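Local coordinates for glycosyl hydrolase family 26 (Bacteroides ovatus, PDB 4ZXO), which is a GH26 beta-mannanase that probably hydrolyses the beta-mannosidic backbone of galactomannan during its breakdown by the bacterium, at residues P163-T168 and F172-D177. Numbering follows the deposited sequence.
Sequences PWHEHT and FWWGKD
W174 and W164 meet at nearly a right angle: their six-membered rings have centroids 5.4 Å apart and planes at 79°, an edge-to-face pair in which W164 presents CE3 and CZ3 to the face of W174. Further along that face, W164 CA makes a CH-pi contact, 3.8 Å from the centroid of the five-membered ring. The opposite face carries F172 CB, which lies over its centre, so the indole is sandwiched between W164 across the contact and F172 of its own segment. Its rotation is fixed at the rim, where NE1 donates to H165 O at 2.8 Å; the N-H...O angle of 169° makes the bond nearly straight, and H165 O lies close to the ring plane, where the indole N-H points. With CG between its own backbone N and carbonyl carbon (chi1 57°), the W174 side chain is directed across to 163-168 for these contacts. A leucine here would probably leave H165 O without this donor and open a gap between W164 and F172. The edge of W164 also points toward the face of W173 in an offset edge-to-face pair, with CZ3 3.7 Å from W173 CH2. F172 places CE2 over one face of the inclined H165 imidazole, 3.5 Å from NE2. Two waters extend the join, one linking E166 O to F172 N, the other H167 O to W174 O. A type I turn from F172 to G175 brings the three aromatics of 172-174 together. They complete an aromatic cluster in the loop following strand 159-162 of the parallel barrel, consistent with the TIM-barrel fold of family GH26.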
loop_
_atom_site.group_PDB
_atom_site.type_symbol
_atom_site.label_atom_id
_atom_site.label_comp_id
_atom_site.label_asym_id
_atom_site.label_seq_id
_atom_site.Cartn_x
_atom_site.Cartn_y
_atom_site.Cartn_z
ATOM N N PRO A 163 6.791 1.348 -3.027
ATOM C CA PRO A 163 7.148 2.301 -4.077
ATOM C C PRO A 163 7.019 1.625 -5.462
ATOM O O PRO A 163 6.879 0.399 -5.530
ATOM C CB PRO A 163 8.626 2.610 -3.769
ATOM C CG PRO A 163 9.133 1.270 -3.245
ATOM C CD PRO A 163 7.989 0.818 -2.338
ATOM N N TRP A 164 7.103 2.404 -6.530
ATOM C CA TRP A 164 7.266 1.838 -7.891
ATOM C C TRP A 164 6.116 0.910 -8.248
ATOM O O TRP A 164 6.285 -0.143 -8.883
ATOM C CB TRP A 164 8.598 1.066 -8.027
ATOM C CG TRP A 164 9.797 1.805 -7.450
ATOM C CD1 TRP A 164 10.669 1.338 -6.487
ATOM C CD2 TRP A 164 10.210 3.153 -7.745
ATOM N NE1 TRP A 164 11.596 2.304 -6.179
ATOM C CE2 TRP A 164 11.340 3.427 -6.924
ATOM C CE3 TRP A 164 9.714 4.168 -8.600
ATOM C CZ2 TRP A 164 12.017 4.646 -6.974
ATOM C CZ3 TRP A 164 10.388 5.385 -8.635
ATOM C CH2 TRP A 164 11.505 5.612 -7.809
ATOM N N HIS A 165 4.924 1.299 -7.835
ATOM C CA HIS A 165 3.749 0.436 -8.008
ATOM C C HIS A 165 3.175 0.476 -9.444
ATOM O O HIS A 165 3.478 1.356 -10.248
ATOM C CB HIS A 165 2.692 0.822 -6.946
ATOM C CG HIS A 165 2.092 2.177 -7.120
ATOM N ND1 HIS A 165 2.829 3.349 -7.089
ATOM C CD2 HIS A 165 0.786 2.548 -7.220
ATOM C CE1 HIS A 165 1.998 4.373 -7.222
ATOM N NE2 HIS A 165 0.752 3.910 -7.284
ATOM N N GLU A 166 2.339 -0.495 -9.745
ATOM C CA GLU A 166 1.577 -0.500 -11.003
ATOM C C GLU A 166 2.539 -0.455 -12.149
ATOM O O GLU A 166 2.302 0.193 -13.196
ATOM C CB GLU A 166 0.545 0.648 -11.053
ATOM C CG GLU A 166 -0.561 0.345 -10.045
ATOM C CD GLU A 166 -1.563 1.417 -9.796
ATOM O OE1 GLU A 166 -1.643 2.356 -10.583
ATOM O OE2 GLU A 166 -2.324 1.293 -8.782
ATOM N N HIS A 167 3.628 -1.229 -12.016
ATOM C CA HIS A 167 4.708 -1.078 -12.992
ATOM C C HIS A 167 4.485 -1.831 -14.290
ATOM O O HIS A 167 5.282 -1.669 -15.245
ATOM C CB HIS A 167 6.025 -1.535 -12.373
ATOM C CG HIS A 167 6.077 -2.995 -12.145
ATOM N ND1 HIS A 167 5.560 -3.590 -11.002
ATOM C CD2 HIS A 167 6.564 -3.995 -12.923
ATOM C CE1 HIS A 167 5.730 -4.897 -11.101
ATOM N NE2 HIS A 167 6.324 -5.167 -12.259
ATOM N N THR A 168 3.423 -2.626 -14.354
ATOM C CA THR A 168 3.123 -3.269 -15.642
ATOM C C THR A 168 2.212 -2.412 -16.514
ATOM O O THR A 168 1.919 -2.777 -17.673
ATOM C CB THR A 168 2.520 -4.674 -15.423
ATOM O OG1 THR A 168 1.428 -4.612 -14.517
ATOM C CG2 THR A 168 3.573 -5.598 -14.799
ATOM N N PHE A 172 2.833 5.640 -15.173
ATOM C CA PHE A 172 3.840 6.302 -14.347
ATOM C C PHE A 172 5.190 6.291 -15.058
ATOM O O PHE A 172 5.431 5.437 -15.933
ATOM C CB PHE A 172 4.004 5.562 -12.990
ATOM C CG PHE A 172 2.777 5.601 -12.129
ATOM C CD1 PHE A 172 2.094 6.804 -11.935
ATOM C CD2 PHE A 172 2.328 4.458 -11.480
ATOM C CE1 PHE A 172 1.006 6.858 -11.083
ATOM C CE2 PHE A 172 1.235 4.495 -10.655
ATOM C CZ PHE A 172 0.572 5.690 -10.437
ATOM N N TRP A 173 6.091 7.195 -14.660
ATOM C CA TRP A 173 7.338 7.301 -15.413
ATOM C C TRP A 173 8.289 6.114 -15.221
ATOM O O TRP A 173 9.259 5.970 -15.966
ATOM C CB TRP A 173 8.072 8.633 -15.059
ATOM C CG TRP A 173 8.435 8.885 -13.644
ATOM C CD1 TRP A 173 7.767 9.703 -12.739
ATOM C CD2 TRP A 173 9.598 8.394 -12.957
ATOM N NE1 TRP A 173 8.437 9.713 -11.540
ATOM C CE2 TRP A 173 9.561 8.924 -11.643
ATOM C CE3 TRP A 173 10.669 7.540 -13.321
ATOM C CZ2 TRP A 173 10.578 8.667 -10.693
ATOM C CZ3 TRP A 173 11.678 7.268 -12.366
ATOM C CH2 TRP A 173 11.620 7.831 -11.059
ATOM N N TRP A 174 7.977 5.234 -14.252
ATOM C CA TRP A 174 8.695 3.964 -14.034
ATOM C C TRP A 174 7.940 2.772 -14.625
ATOM O O TRP A 174 8.286 1.638 -14.332
ATOM C CB TRP A 174 8.916 3.722 -12.551
ATOM C CG TRP A 174 7.631 3.699 -11.731
ATOM C CD1 TRP A 174 6.791 2.623 -11.552
ATOM C CD2 TRP A 174 7.042 4.786 -11.018
ATOM N NE1 TRP A 174 5.719 2.971 -10.758
ATOM C CE2 TRP A 174 5.841 4.299 -10.417
ATOM C CE3 TRP A 174 7.395 6.131 -10.853
ATOM C CZ2 TRP A 174 5.040 5.092 -9.596
ATOM C CZ3 TRP A 174 6.551 6.971 -10.112
ATOM C CH2 TRP A 174 5.388 6.425 -9.472
ATOM N N GLY A 175 6.918 3.042 -15.433
ATOM C CA GLY A 175 6.085 1.974 -15.963
ATOM C C GLY A 175 6.675 1.181 -17.144
ATOM O O GLY A 175 7.817 1.442 -17.605
ATOM N N LYS A 176 5.878 0.250 -17.651
ATOM C CA LYS A 176 6.410 -0.827 -18.522
ATOM C C LYS A 176 7.082 -0.300 -19.804
ATOM O O LYS A 176 8.194 -0.753 -20.193
ATOM C CB LYS A 176 5.263 -1.793 -18.857
ATOM C CG LYS A 176 5.648 -2.943 -19.711
ATOM C CD LYS A 176 6.514 -3.858 -18.995
ATOM C CE LYS A 176 6.499 -5.301 -19.683
ATOM N NZ LYS A 176 6.886 -5.318 -21.144
ATOM N N ASP A 177 6.417 0.661 -20.449
ATOM C CA ASP A 177 6.925 1.203 -21.717
ATOM C C ASP A 177 8.011 2.261 -21.513
ATOM O O ASP A 177 8.519 2.809 -22.495
ATOM C CB ASP A 177 5.796 1.798 -22.539
ATOM C CG ASP A 177 4.868 0.765 -23.083
ATOM O OD1 ASP A 177 5.148 -0.456 -22.974
ATOM O OD2 ASP A 177 3.816 1.156 -23.649
HETATM O O HOH W 1 2.191 2.706 -14.659
HETATM O O HOH W 2 8.052 -1.076 -15.222
#